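Local coordinates for protein 3-methyladenine dna-glycosylase (Archaeoglobus fulgidus, PDB 2JHN) that belongs to the helix-hairpin-helix superfamily of base excision DNA repair proteins and carries an N-terminal domain related to the TATA-box binding protein, at residues F18-E23 against I131-A136; W35-V40 against M114-F119; I126-I131 against G219-E224; V243-S248 against L283-F288. The protein carries 1 engineered substitution. All coordinates share one frame; numbering follows the deposited sequence.

Interaction 1 joins the TATA-box-binding-protein-like and helix-hairpin-helix parts, and interaction 2 sets a strand of the former against the loop leading into helix 118-127, whereas interactions 3 and 4 pack helices and turns of the helix-hairpin-helix part. Interactions 1 and 2 have centres about 16 Å apart and touch where Phe-133 CZ meets Met-114 CE at 3.5 Å. Interaction 3 shares Ile-131 with interaction 1, and Ala-136 packs against Ile-127 and Gln-128. Arg-286 of interaction 4 reaches back to interaction 1, its NH1 lying 2.7 Å from Phe-18 O. Interactions 2 and 4 are the most distant pair, about 26 Å between centres. The side chain of Leu-21, whose carbonyl binds sodium, is about 13 Å from the bound mercuribenzoic acid.

Interaction 1. Residues F18-E23 against I131-A136; sequences FFVLPE and ISFVVA. With NA (sodium ion), chain F.
Val-20 presses both methyls against the start of helix 133-147, and here the contact is tight. Its CG2 meets the edge of the Phe-133 ring, in the ring plane, 3.6 Å from CD2, while CB comes within 3.7 Å of CE2. Phe-133 reaches this point because its CG stands anti to the backbone N (chi1 -170°), which carries the ring from the first turn of the helix toward the loop. The other methyl, Val-20 CG1, packs on Val-134 CG2 at 3.8 Å, the two side chains crossing at about a right angle. Arg-286 of helix 274-287 touches both Val-20 and Phe-133. The loop that follows helix 12-17 in the TATA-box-binding-protein-like part is thus laid on a helix of the helix-hairpin-helix domain. Beside this the fit is looser: Leu-21 brings CD1 only to 3.9 Å from Val-134 O, and the same CD1 of Leu-21 stays 4.4 Å from Val-134 CG1. Leu-21 O binds sodium at 2.5 Å, a site completed by Leu-24 O, Thr-26 OG1, Asp-28 O and a water. On the solvent side, exposed Ser-132 N-caps the helix, its OG accepting from Val-135 N at 3.2 Å.

Interaction 2. Residues W35-V40 against M114-F119; sequences WRRAIV and MSMSVF
Strand 34-41 comes nearest the 114-119 segment where the CA atoms of Ile-39 and Met-116 lie 7.7 Å apart, too far for backbone pairing, and side chains fill the gap. The strand belongs to the five-stranded antiparallel sheet of the TATA-box-binding-protein-like domain, and the alternate residues Trp-35, Arg-37 and Ile-39 turn one face of it toward the approach to helix 118-127. Met-116 lies against all three, with Lys-75 and Tyr-79 of helix 69-80 also against it. Its CG lies over the centre of the Arg-37 guanidinium, 3.2 Å above the plane, and the two side chains run antiparallel alongside one another. Both residues have a second conformer, so this closeness is somewhat doubtful. Arg-37 CD lies 3.6 Å from Met-116 SD; beyond it a bend (chi3 -88°) turns NE and the guanidinium, which is held by a salt bridge from NH2 to Glu-120 OE1, an oxygen that also accepts from Met-116 N. Ile-39 CG2 touches Met-116 SD at 3.8 Å. Trp-35, whose NE1 donates to Asp-28 OD1, offers the benzo edge of its indole in a Met-aromatic contact: Met-116 SD is 5.3 Å from the six-membered ring centroid, 82° off the ring normal.

Interaction 3. Residues I126-I131 against G219-E224; sequences IIQQQI and GRWTAE
Gln-128 and Gln-129 meet Trp-221 and Thr-222 on the first turn of helix 220-229, the second helix of the helix-hairpin-helix motif formed with helix 205-213. The two glutamines begin the type II turn, Gln-128 to Ile-131, that leads from helix 118-127 toward helix 133-147. Van der Waals contact centres on the indole edge. Gln-128 NE2 lies in the ring plane of Trp-221, 3.8 Å from CZ2, with the amide turned almost perpendicular to the ring (87°). Gln-129 meets the same edge through its backbone, CA standing 4.0 Å from Trp-221 CZ3. With its CG anti to the backbone N (chi1 171°), Trp-221 extends its six-membered ring to the turn, while NE1 is taken by Asp-240 OD1. Among the polar contacts, Lys-184 NZ donates to Ile-127 O and Gln-129 O, tying the helix end and the turn to helix 182-192. One hydrogen bond crosses the contact. The Gln-129 amide, which also donates to Gly-217 O of the hairpin, is thereby held at two points: Gln-129 NE2 gives a nearly straight bond of 2.8 Å to Thr-222 OG1, which lies close to the amide plane.

Interaction 4. Residues V243-S248 against L283-F288; sequences VRRAVS and LYDRFF
The guanidinium of Arg-245 meets the Asp-285 carboxylate along its NE-NH2 edge in a two-bond salt bridge. Arg-245 NE donates to OD1 of Asp-285 at 3.0 Å in a nearly straight bond, and Arg-245 NH2 donates to the syn lone pair of Asp-285 OD2, also at 3.0 Å; the guanidinium and carboxylate planes are only 25° apart. The bend in the arginine at chi3 (-62°) folds its end back toward the carboxylate, which Asp-285 extends with CG anti to the backbone N. Beside the salt bridge, helices 241-251 and 274-287 of the helix-hairpin-helix region pass at right angles, their local axes 8.8 Å apart. Ala-246 lies at the crossing, its CA 5.3 Å from the Asp-285 CA, consistent with its small side chain allowing the close approach. Its CB sits at the edge of the Tyr-284 ring, 4.0 Å from CD2, and also packs on Leu-281. Because Asp-285 is buried, the two-point grip of the arginine probably stabilises its ionised form and fixes the rotation of the carboxylate at the helix crossing.

Interaction 1. Residues F18-E23 against I131-A136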
loop_
_atom_site.group_PDB
_atom_site.type_symbol
_atom_site.label_atom_id
_atom_site.label_comp_id
_atom_site.label_asym_id
_atom_site.label_seq_id
_atom_site.Cartn_x
_atom_site.Cartn_y
_atom_site.Cartn_z
ATOM N N PHE A 18 -0.442 -7.119 7.573
ATOM C CA PHE A 18 0.059 -5.858 7.042
ATOM C C PHE A 18 -0.964 -4.738 7.165
ATOM O O PHE A 18 -0.582 -3.587 7.287
ATOM C CB PHE A 18 0.508 -6.001 5.583
ATOM C CG PHE A 18 1.368 -4.873 5.115
ATOM C CD1 PHE A 18 2.732 -4.854 5.410
ATOM C CD2 PHE A 18 0.818 -3.835 4.355
ATOM C CE1 PHE A 18 3.535 -3.804 4.983
ATOM C CE2 PHE A 18 1.628 -2.770 3.906
ATOM C CZ PHE A 18 2.978 -2.758 4.228
ATOM N N PHE A 19 -2.255 -5.095 7.146
ATOM C CA PHE A 19 -3.357 -4.160 7.324
ATOM C C PHE A 19 -3.451 -3.721 8.784
ATOM O O PHE A 19 -3.463 -4.543 9.703
ATOM C CB PHE A 19 -4.685 -4.774 6.861
ATOM C CG PHE A 19 -4.753 -5.024 5.367
ATOM C CD1 PHE A 19 -4.904 -3.948 4.471
ATOM C CD2 PHE A 19 -4.656 -6.299 4.858
ATOM C CE1 PHE A 19 -4.975 -4.160 3.091
ATOM C CE2 PHE A 19 -4.716 -6.529 3.454
ATOM C CZ PHE A 19 -4.881 -5.455 2.582
ATOM N N VAL A 20 -3.531 -2.414 8.985
ATOM C CA VAL A 20 -3.400 -1.848 10.317
ATOM C C VAL A 20 -4.732 -1.864 11.088
ATOM O O VAL A 20 -4.758 -2.109 12.297
ATOM C CB VAL A 20 -2.676 -0.472 10.208
ATOM C CG1 VAL A 20 -3.419 0.657 10.911
ATOM C CG2 VAL A 20 -1.212 -0.618 10.636
ATOM N N LEU A 21 -5.829 -1.655 10.372
ATOM C CA LEU A 21 -7.170 -1.683 10.959
ATOM C C LEU A 21 -8.083 -2.545 10.089
ATOM O O LEU A 21 -8.915 -2.020 9.342
ATOM C CB LEU A 21 -7.733 -0.261 11.071
ATOM C CG LEU A 21 -7.163 0.637 12.163
ATOM C CD1 LEU A 21 -7.509 2.080 11.839
ATOM C CD2 LEU A 21 -7.711 0.236 13.531
ATOM N N PRO A 22 -7.927 -3.881 10.188
ATOM C CA PRO A 22 -8.549 -4.820 9.253
ATOM C C PRO A 22 -10.087 -4.756 9.224
ATOM O O PRO A 22 -10.680 -4.899 8.157
ATOM C CB PRO A 22 -8.036 -6.191 9.729
ATOM C CG PRO A 22 -7.643 -5.997 11.134
ATOM C CD PRO A 22 -7.147 -4.581 11.230
ATOM N N GLU A 23 -10.713 -4.514 10.374
ATOM C CA GLU A 23 -12.177 -4.522 10.490
ATOM C C GLU A 23 -12.849 -3.309 9.822
ATOM O O GLU A 23 -13.955 -3.395 9.273
ATOM C CB GLU A 23 -12.594 -4.653 11.970
ATOM C CG GLU A 23 -12.048 -3.564 12.936
ATOM C CD GLU A 23 -10.522 -3.598 13.159
ATOM O OE1 GLU A 23 -9.912 -4.687 13.113
ATOM O OE2 GLU A 23 -9.933 -2.526 13.391
ATOM N N ILE A 131 1.164 12.875 10.520
ATOM C CA ILE A 131 0.352 12.095 11.480
ATOM C C ILE A 131 0.753 10.630 11.465
ATOM O O ILE A 131 1.530 10.210 10.602
ATOM C CB ILE A 131 -1.190 12.257 11.262
ATOM C CG1 ILE A 131 -1.609 11.811 9.846
ATOM C CG2 ILE A 131 -1.631 13.695 11.553
ATOM C CD1 ILE A 131 -3.143 11.702 9.634
ATOM N N SER A 132 0.252 9.861 12.436
ATOM C CA SER A 132 0.531 8.426 12.490
ATOM C C SER A 132 -0.268 7.716 11.414
ATOM O O SER A 132 -1.302 8.229 10.964
ATOM C CB SER A 132 0.200 7.832 13.867
ATOM O OG SER A 132 -1.201 7.808 14.120
ATOM N N PHE A 133 0.211 6.538 11.016
ATOM C CA PHE A 133 -0.497 5.697 10.054
ATOM C C PHE A 133 -1.897 5.273 10.549
ATOM O O PHE A 133 -2.861 5.325 9.790
ATOM C CB PHE A 133 0.368 4.483 9.650
ATOM C CG PHE A 133 -0.187 3.696 8.492
ATOM C CD1 PHE A 133 -0.346 4.282 7.232
ATOM C CD2 PHE A 133 -0.548 2.358 8.657
ATOM C CE1 PHE A 133 -0.854 3.541 6.160
ATOM C CE2 PHE A 133 -1.070 1.616 7.587
ATOM C CZ PHE A 133 -1.221 2.207 6.346
ATOM N N VAL A 134 -2.013 4.869 11.812
ATOM C CA VAL A 134 -3.319 4.514 12.393
ATOM C C VAL A 134 -4.347 5.663 12.294
ATOM O O VAL A 134 -5.499 5.429 11.910
ATOM C CB VAL A 134 -3.214 4.030 13.877
ATOM C CG1 VAL A 134 -4.603 3.969 14.535
ATOM C CG2 VAL A 134 -2.547 2.669 13.958
ATOM N N VAL A 135 -3.943 6.882 12.657
ATOM C CA VAL A 135 -4.826 8.077 12.516
ATOM C C VAL A 135 -5.193 8.328 11.030
ATOM O O VAL A 135 -6.342 8.667 10.703
ATOM C CB VAL A 135 -4.199 9.363 13.179
ATOM C CG1 VAL A 135 -4.932 10.636 12.762
ATOM C CG2 VAL A 135 -4.180 9.247 14.715
ATOM N N ALA A 136 -4.217 8.138 10.141
ATOM C CA ALA A 136 -4.415 8.301 8.695
ATOM C C ALA A 136 -5.455 7.324 8.162
ATOM O O ALA A 136 -6.308 7.697 7.370
ATOM C CB ALA A 136 -3.094 8.122 7.941
HETATM NA NA NA F . -9.502 -2.207 6.864
HETATM O O HOH W 1 -7.517 -2.758 6.442
#

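Interaction 2. Residues W35-V40 against M114-F119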
loop_
_atom_site.group_PDB
_atom_site.type_symbol
_atom_site.label_atom_id
_atom_site.label_comp_id
_atom_site.label_asym_id
_atom_site.label_seq_id
_atom_site.Cartn_x
_atom_site.Cartn_y
_atom_site.Cartn_z
ATOM N N TRP A 35 -10.233 -11.295 2.768
ATOM C CA TRP A 35 -10.039 -9.910 2.340
ATOM C C TRP A 35 -11.111 -9.515 1.325
ATOM O O TRP A 35 -11.450 -10.313 0.435
ATOM C CB TRP A 35 -8.654 -9.788 1.687
ATOM C CG TRP A 35 -8.372 -8.476 0.980
ATOM C CD1 TRP A 35 -7.800 -7.361 1.513
ATOM C CD2 TRP A 35 -8.640 -8.173 -0.395
ATOM N NE1 TRP A 35 -7.712 -6.373 0.563
ATOM C CE2 TRP A 35 -8.216 -6.839 -0.618
ATOM C CE3 TRP A 35 -9.233 -8.884 -1.451
ATOM C CZ2 TRP A 35 -8.322 -6.212 -1.856
ATOM C CZ3 TRP A 35 -9.353 -8.245 -2.707
ATOM C CH2 TRP A 35 -8.891 -6.923 -2.896
ATOM N N ARG A 36 -11.619 -8.284 1.418
ATOM C CA ARG A 36 -12.518 -7.795 0.383
ATOM C C ARG A 36 -12.536 -6.290 0.210
ATOM O O ARG A 36 -12.239 -5.532 1.145
ATOM C CB ARG A 36 -13.973 -8.287 0.602
ATOM C CG ARG A 36 -14.702 -7.610 1.720
ATOM C CD ARG A 36 -16.045 -8.358 2.008
ATOM N NE ARG A 36 -16.897 -7.501 2.816
ATOM C CZ ARG A 36 -16.949 -7.516 4.144
ATOM N NH1 ARG A 36 -16.230 -8.380 4.852
ATOM N NH2 ARG A 36 -17.745 -6.663 4.772
ATOM N N ARG A 37 -12.891 -5.880 -1.003
ATOM C CA ARG A 37 -13.166 -4.477 -1.329
ATOM C C ARG A 37 -13.923 -4.373 -2.631
ATOM O O ARG A 37 -14.039 -5.349 -3.376
ATOM C CB ARG A 37 -11.883 -3.628 -1.383
ATOM C CG ARG A 37 -10.957 -3.893 -2.528
ATOM C CD ARG A 37 -9.708 -2.981 -2.373
ATOM N NE ARG A 37 -9.877 -1.662 -2.994
ATOM C CZ ARG A 37 -9.068 -0.617 -2.786
ATOM N NH1 ARG A 37 -8.031 -0.702 -1.947
ATOM N NH2 ARG A 37 -9.303 0.525 -3.406
ATOM N N ALA A 38 -14.445 -3.177 -2.893
ATOM C CA ALA A 38 -15.058 -2.880 -4.172
ATOM C C ALA A 38 -13.938 -2.270 -5.009
ATOM O O ALA A 38 -13.123 -1.467 -4.502
ATOM C CB ALA A 38 -16.201 -1.892 -4.003
ATOM N N ILE A 39 -13.854 -2.687 -6.265
ATOM C CA ILE A 39 -12.935 -2.046 -7.191
ATOM C C ILE A 39 -13.736 -1.478 -8.375
ATOM O O ILE A 39 -14.794 -2.011 -8.736
ATOM C CB ILE A 39 -11.765 -2.975 -7.633
ATOM C CG1 ILE A 39 -12.288 -4.185 -8.405
ATOM C CG2 ILE A 39 -10.926 -3.421 -6.409
ATOM C CD1 ILE A 39 -11.213 -5.050 -9.076
ATOM N N VAL A 40 -13.251 -0.380 -8.945
ATOM C CA VAL A 40 -13.898 0.195 -10.124
ATOM C C VAL A 40 -13.303 -0.475 -11.351
ATOM O O VAL A 40 -12.080 -0.486 -11.550
ATOM C CB VAL A 40 -13.806 1.746 -10.175
ATOM C CG1 VAL A 40 -14.524 2.288 -11.408
ATOM C CG2 VAL A 40 -14.455 2.341 -8.939
ATOM N N MET A 114 0.052 -0.478 -1.647
ATOM C CA MET A 114 -0.860 -0.041 -0.588
ATOM C C MET A 114 -2.120 0.719 -1.107
ATOM O O MET A 114 -2.848 1.360 -0.309
ATOM C CB MET A 114 -0.076 0.711 0.495
ATOM C CG MET A 114 0.939 -0.195 1.209
ATOM S SD MET A 114 1.964 0.638 2.412
ATOM C CE MET A 114 0.726 1.065 3.639
ATOM N N SER A 115 -2.369 0.606 -2.418
ATOM C CA SER A 115 -3.529 1.189 -3.093
ATOM C C SER A 115 -3.875 0.406 -4.374
ATOM O O SER A 115 -3.009 -0.231 -4.979
ATOM C CB SER A 115 -3.261 2.657 -3.450
ATOM O OG SER A 115 -2.131 2.801 -4.318
ATOM N N MET A 116 -5.135 0.487 -4.795
ATOM C CA MET A 116 -5.577 -0.158 -6.035
ATOM C C MET A 116 -5.778 0.834 -7.198
ATOM O O MET A 116 -6.363 0.487 -8.236
ATOM C CB MET A 116 -6.836 -0.995 -5.793
ATOM C CG MET A 116 -6.689 -2.012 -4.650
ATOM S SD MET A 116 -7.419 -3.628 -5.030
ATOM C CE MET A 116 -6.469 -4.013 -6.498
ATOM N N SER A 117 -5.300 2.064 -7.004
ATOM C CA SER A 117 -5.183 3.053 -8.088
ATOM C C SER A 117 -4.144 4.089 -7.679
ATOM O O SER A 117 -3.895 4.291 -6.482
ATOM C CB SER A 117 -6.524 3.772 -8.391
ATOM O OG SER A 117 -6.923 4.680 -7.348
ATOM N N VAL A 118 -3.579 4.778 -8.678
ATOM C CA VAL A 118 -2.631 5.868 -8.417
ATOM C C VAL A 118 -3.284 6.977 -7.588
ATOM O O VAL A 118 -2.682 7.513 -6.640
ATOM C CB VAL A 118 -2.100 6.453 -9.759
ATOM C CG1 VAL A 118 -1.265 7.746 -9.524
ATOM C CG2 VAL A 118 -1.284 5.393 -10.486
ATOM N N PHE A 119 -4.499 7.365 -7.983
ATOM C CA PHE A 119 -5.249 8.351 -7.223
ATOM C C PHE A 119 -5.373 7.997 -5.737
ATOM O O PHE A 119 -5.078 8.824 -4.880
ATOM C CB PHE A 119 -6.665 8.598 -7.790
ATOM C CG PHE A 119 -7.407 9.644 -7.032
ATOM C CD1 PHE A 119 -6.901 10.947 -6.963
ATOM C CD2 PHE A 119 -8.590 9.345 -6.374
ATOM C CE1 PHE A 119 -7.564 11.937 -6.268
ATOM C CE2 PHE A 119 -9.296 10.364 -5.647
ATOM C CZ PHE A 119 -8.784 11.643 -5.600
#

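Interaction 3. Residues I126-I131 against G219-E224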
loop_
_atom_site.group_PDB
_atom_site.type_symbol
_atom_site.label_atom_id
_atom_site.label_comp_id
_atom_site.label_asym_id
_atom_site.label_seq_id
_atom_site.Cartn_x
_atom_site.Cartn_y
_atom_site.Cartn_z
ATOM N N ILE A 126 -0.887 11.800 1.080
ATOM C CA ILE A 126 -1.155 13.141 1.524
ATOM C C ILE A 126 -1.822 13.140 2.907
ATOM O O ILE A 126 -1.400 13.881 3.812
ATOM C CB ILE A 126 -2.042 13.887 0.502
ATOM C CG1 ILE A 126 -1.264 14.186 -0.785
ATOM C CG2 ILE A 126 -2.582 15.222 1.130
ATOM C CD1 ILE A 126 -2.177 14.629 -1.940
ATOM N N ILE A 127 -2.855 12.304 3.057
ATOM C CA ILE A 127 -3.532 12.128 4.362
ATOM C C ILE A 127 -2.545 11.840 5.497
ATOM O O ILE A 127 -2.638 12.429 6.589
ATOM C CB ILE A 127 -4.655 11.066 4.281
ATOM C CG1 ILE A 127 -5.794 11.570 3.360
ATOM C CG2 ILE A 127 -5.171 10.659 5.700
ATOM C CD1 ILE A 127 -6.840 10.498 3.021
ATOM N N GLN A 128 -1.583 10.968 5.230
ATOM C CA GLN A 128 -0.570 10.595 6.205
ATOM C C GLN A 128 0.429 11.690 6.642
ATOM O O GLN A 128 1.121 11.518 7.637
ATOM C CB GLN A 128 0.187 9.389 5.675
ATOM C CG GLN A 128 0.751 8.482 6.747
ATOM C CD GLN A 128 1.757 7.547 6.169
ATOM O OE1 GLN A 128 1.542 6.969 5.093
ATOM N NE2 GLN A 128 2.886 7.395 6.862
ATOM N N GLN A 129 0.508 12.796 5.909
ATOM C CA GLN A 129 1.470 13.870 6.220
ATOM C C GLN A 129 1.336 14.350 7.684
ATOM O O GLN A 129 0.250 14.730 8.126
ATOM C CB GLN A 129 1.360 15.040 5.213
ATOM C CG GLN A 129 1.729 14.629 3.763
ATOM C CD GLN A 129 1.634 15.742 2.711
ATOM O OE1 GLN A 129 0.917 16.739 2.873
ATOM N NE2 GLN A 129 2.365 15.568 1.620
ATOM N N GLN A 130 2.443 14.265 8.425
ATOM C CA GLN A 130 2.564 14.777 9.821
ATOM C C GLN A 130 1.729 14.030 10.875
ATOM O O GLN A 130 1.587 14.509 12.002
ATOM C CB GLN A 130 2.281 16.296 9.906
ATOM C CG GLN A 130 3.321 17.196 9.245
ATOM C CD GLN A 130 3.017 17.440 7.780
ATOM O OE1 GLN A 130 1.893 17.823 7.421
ATOM N NE2 GLN A 130 4.006 17.210 6.921
ATOM N N ILE A 131 1.164 12.875 10.520
ATOM C CA ILE A 131 0.352 12.095 11.480
ATOM C C ILE A 131 0.753 10.630 11.465
ATOM O O ILE A 131 1.530 10.210 10.602
ATOM C CB ILE A 131 -1.190 12.257 11.262
ATOM C CG1 ILE A 131 -1.609 11.811 9.846
ATOM C CG2 ILE A 131 -1.631 13.695 11.553
ATOM C CD1 ILE A 131 -3.143 11.702 9.634
ATOM N N GLY A 219 6.419 16.988 -1.140
ATOM C CA GLY A 219 7.888 17.063 -1.163
ATOM C C GLY A 219 8.522 15.690 -1.365
ATOM O O GLY A 219 7.843 14.726 -1.829
ATOM N N ARG A 220 9.806 15.596 -1.000
ATOM C CA ARG A 220 10.590 14.386 -1.293
ATOM C C ARG A 220 9.982 13.127 -0.645
ATOM O O ARG A 220 9.828 12.112 -1.320
ATOM C CB ARG A 220 12.042 14.559 -0.859
ATOM C CG ARG A 220 12.871 13.339 -1.111
ATOM C CD ARG A 220 14.353 13.636 -0.896
ATOM N NE ARG A 220 15.123 12.617 -1.599
ATOM C CZ ARG A 220 16.450 12.573 -1.658
ATOM N NH1 ARG A 220 17.184 13.505 -1.026
ATOM N NH2 ARG A 220 17.040 11.589 -2.353
ATOM N N TRP A 221 9.635 13.208 0.643
ATOM C CA TRP A 221 9.136 12.044 1.367
ATOM C C TRP A 221 7.832 11.523 0.767
ATOM O O TRP A 221 7.746 10.351 0.435
ATOM C CB TRP A 221 8.964 12.328 2.868
ATOM C CG TRP A 221 8.253 11.228 3.581
ATOM C CD1 TRP A 221 8.663 9.916 3.713
ATOM C CD2 TRP A 221 6.990 11.320 4.239
ATOM N NE1 TRP A 221 7.726 9.202 4.428
ATOM C CE2 TRP A 221 6.692 10.038 4.762
ATOM C CE3 TRP A 221 6.083 12.375 4.462
ATOM C CZ2 TRP A 221 5.511 9.773 5.480
ATOM C CZ3 TRP A 221 4.921 12.116 5.191
ATOM C CH2 TRP A 221 4.642 10.821 5.685
ATOM N N THR A 222 6.841 12.397 0.600
ATOM C CA THR A 222 5.564 11.995 -0.003
ATOM C C THR A 222 5.767 11.432 -1.416
ATOM O O THR A 222 5.139 10.430 -1.783
ATOM C CB THR A 222 4.610 13.181 -0.042
ATOM O OG1 THR A 222 4.345 13.575 1.317
ATOM C CG2 THR A 222 3.292 12.804 -0.790
ATOM N N ALA A 223 6.642 12.055 -2.199
ATOM C CA ALA A 223 6.825 11.624 -3.595
ATOM C C ALA A 223 7.485 10.219 -3.616
ATOM O O ALA A 223 7.036 9.301 -4.351
ATOM C CB ALA A 223 7.642 12.677 -4.406
ATOM N N GLU A 224 8.522 10.044 -2.800
ATOM C CA GLU A 224 9.214 8.735 -2.727
ATOM C C GLU A 224 8.335 7.639 -2.138
ATOM O O GLU A 224 8.394 6.486 -2.609
ATOM C CB GLU A 224 10.559 8.827 -2.001
ATOM C CG GLU A 224 11.553 9.743 -2.744
ATOM C CD GLU A 224 12.913 9.813 -2.095
ATOM O OE1 GLU A 224 13.035 9.439 -0.893
ATOM O OE2 GLU A 224 13.864 10.225 -2.825
#

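Interaction 4. Residues V243-S248 against L283-F288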
loop_
_atom_site.group_PDB
_atom_site.type_symbol
_atom_site.label_atom_id
_atom_site.label_comp_id
_atom_site.label_asym_id
_atom_site.label_seq_id
_atom_site.Cartn_x
_atom_site.Cartn_y
_atom_site.Cartn_z
ATOM N N VAL A 243 11.086 4.116 8.644
ATOM C CA VAL A 243 12.187 3.497 7.907
ATOM C C VAL A 243 13.524 3.752 8.612
ATOM O O VAL A 243 14.325 2.831 8.785
ATOM C CB VAL A 243 12.225 3.982 6.423
ATOM C CG1 VAL A 243 13.510 3.535 5.716
ATOM C CG2 VAL A 243 10.990 3.464 5.659
ATOM N N ARG A 244 13.764 5.005 9.017
ATOM C CA ARG A 244 15.017 5.353 9.703
ATOM C C ARG A 244 15.196 4.543 11.003
ATOM O O ARG A 244 16.264 3.955 11.234
ATOM C CB ARG A 244 15.087 6.870 9.948
ATOM C CG ARG A 244 15.274 7.689 8.664
ATOM C CD ARG A 244 15.180 9.204 8.959
ATOM N NE ARG A 244 16.179 9.597 9.956
ATOM C CZ ARG A 244 16.042 10.621 10.795
ATOM N NH1 ARG A 244 14.947 11.364 10.769
ATOM N NH2 ARG A 244 17.007 10.903 11.660
ATOM N N ARG A 245 14.132 4.473 11.798
ATOM C CA ARG A 245 14.110 3.656 13.027
ATOM C C ARG A 245 14.452 2.184 12.767
ATOM O O ARG A 245 15.330 1.621 13.429
ATOM C CB ARG A 245 12.768 3.756 13.745
ATOM C CG ARG A 245 12.436 5.128 14.346
ATOM C CD ARG A 245 11.193 5.081 15.268
ATOM N NE ARG A 245 9.955 4.691 14.604
ATOM C CZ ARG A 245 8.979 5.527 14.245
ATOM N NH1 ARG A 245 9.078 6.836 14.482
ATOM N NH2 ARG A 245 7.893 5.054 13.643
ATOM N N ALA A 246 13.785 1.571 11.784
ATOM C CA ALA A 246 14.022 0.160 11.453
ATOM C C ALA A 246 15.444 -0.120 10.972
ATOM O O ALA A 246 16.091 -1.074 11.431
ATOM C CB ALA A 246 12.966 -0.336 10.431
ATOM N N VAL A 247 15.946 0.713 10.064
ATOM C CA VAL A 247 17.291 0.531 9.514
ATOM C C VAL A 247 18.366 0.745 10.590
ATOM O O VAL A 247 19.380 0.054 10.605
ATOM C CB VAL A 247 17.551 1.440 8.267
ATOM C CG1 VAL A 247 19.019 1.380 7.841
ATOM C CG2 VAL A 247 16.651 1.025 7.111
ATOM N N SER A 248 18.121 1.702 11.477
ATOM C CA SER A 248 19.034 1.984 12.592
ATOM C C SER A 248 19.096 0.832 13.588
ATOM O O SER A 248 20.195 0.471 14.038
ATOM C CB SER A 248 18.627 3.270 13.305
ATOM O OG SER A 248 18.788 4.378 12.434
ATOM N N LEU A 283 6.930 -3.681 8.680
ATOM C CA LEU A 283 6.487 -4.697 9.644
ATOM C C LEU A 283 7.366 -4.672 10.909
ATOM O O LEU A 283 6.863 -4.758 12.014
ATOM C CB LEU A 283 6.524 -6.090 9.020
ATOM C CG LEU A 283 5.508 -6.386 7.919
ATOM C CD1 LEU A 283 5.909 -7.650 7.180
ATOM C CD2 LEU A 283 4.120 -6.486 8.534
ATOM N N TYR A 284 8.678 -4.579 10.706
ATOM C CA TYR A 284 9.691 -4.557 11.775
ATOM C C TYR A 284 9.477 -3.359 12.684
ATOM O O TYR A 284 9.461 -3.482 13.918
ATOM C CB TYR A 284 11.084 -4.502 11.141
ATOM C CG TYR A 284 12.209 -4.768 12.099
ATOM C CD1 TYR A 284 12.423 -6.044 12.606
ATOM C CD2 TYR A 284 13.064 -3.757 12.488
ATOM C CE1 TYR A 284 13.458 -6.295 13.476
ATOM C CE2 TYR A 284 14.113 -3.999 13.360
ATOM C CZ TYR A 284 14.299 -5.272 13.847
ATOM O OH TYR A 284 15.322 -5.523 14.726
ATOM N N ASP A 285 9.289 -2.196 12.074
ATOM C CA ASP A 285 9.006 -0.980 12.833
ATOM C C ASP A 285 7.690 -1.060 13.617
ATOM O O ASP A 285 7.614 -0.576 14.756
ATOM C CB ASP A 285 8.989 0.244 11.916
ATOM C CG ASP A 285 8.836 1.561 12.703
ATOM O OD1 ASP A 285 9.670 1.839 13.621
ATOM O OD2 ASP A 285 7.876 2.303 12.393
ATOM N N ARG A 286 6.665 -1.659 13.017
ATOM C CA ARG A 286 5.354 -1.772 13.663
ATOM C C ARG A 286 5.359 -2.857 14.748
ATOM O O ARG A 286 4.732 -2.669 15.803
ATOM C CB ARG A 286 4.266 -2.130 12.652
ATOM C CG ARG A 286 3.848 -1.022 11.688
ATOM C CD ARG A 286 2.808 -1.587 10.716
ATOM N NE ARG A 286 2.599 -0.801 9.491
ATOM C CZ ARG A 286 2.066 -1.331 8.395
ATOM N NH1 ARG A 286 1.724 -2.620 8.409
ATOM N NH2 ARG A 286 1.875 -0.589 7.305
ATOM N N PHE A 287 6.055 -3.968 14.478
ATOM C CA PHE A 287 5.919 -5.218 15.264
ATOM C C PHE A 287 7.121 -5.644 16.111
ATOM O O PHE A 287 7.046 -6.625 16.870
ATOM C CB PHE A 287 5.518 -6.389 14.364
ATOM C CG PHE A 287 4.133 -6.275 13.815
ATOM C CD1 PHE A 287 3.058 -5.993 14.657
ATOM C CD2 PHE A 287 3.896 -6.450 12.463
ATOM C CE1 PHE A 287 1.762 -5.888 14.158
ATOM C CE2 PHE A 287 2.604 -6.346 11.944
ATOM C CZ PHE A 287 1.535 -6.066 12.793
ATOM N N PHE A 288 8.222 -4.925 15.982
ATOM C CA PHE A 288 9.404 -5.214 16.783
ATOM C C PHE A 288 10.139 -3.896 17.076
ATOM O O PHE A 288 11.352 -3.771 16.822
ATOM C CB PHE A 288 10.289 -6.260 16.071
ATOM C CG PHE A 288 11.270 -6.973 16.990
ATOM C CD1 PHE A 288 10.813 -7.833 17.993
ATOM C CD2 PHE A 288 12.646 -6.794 16.834
ATOM C CE1 PHE A 288 11.715 -8.498 18.845
ATOM C CE2 PHE A 288 13.558 -7.449 17.676
ATOM C CZ PHE A 288 13.087 -8.303 18.686
#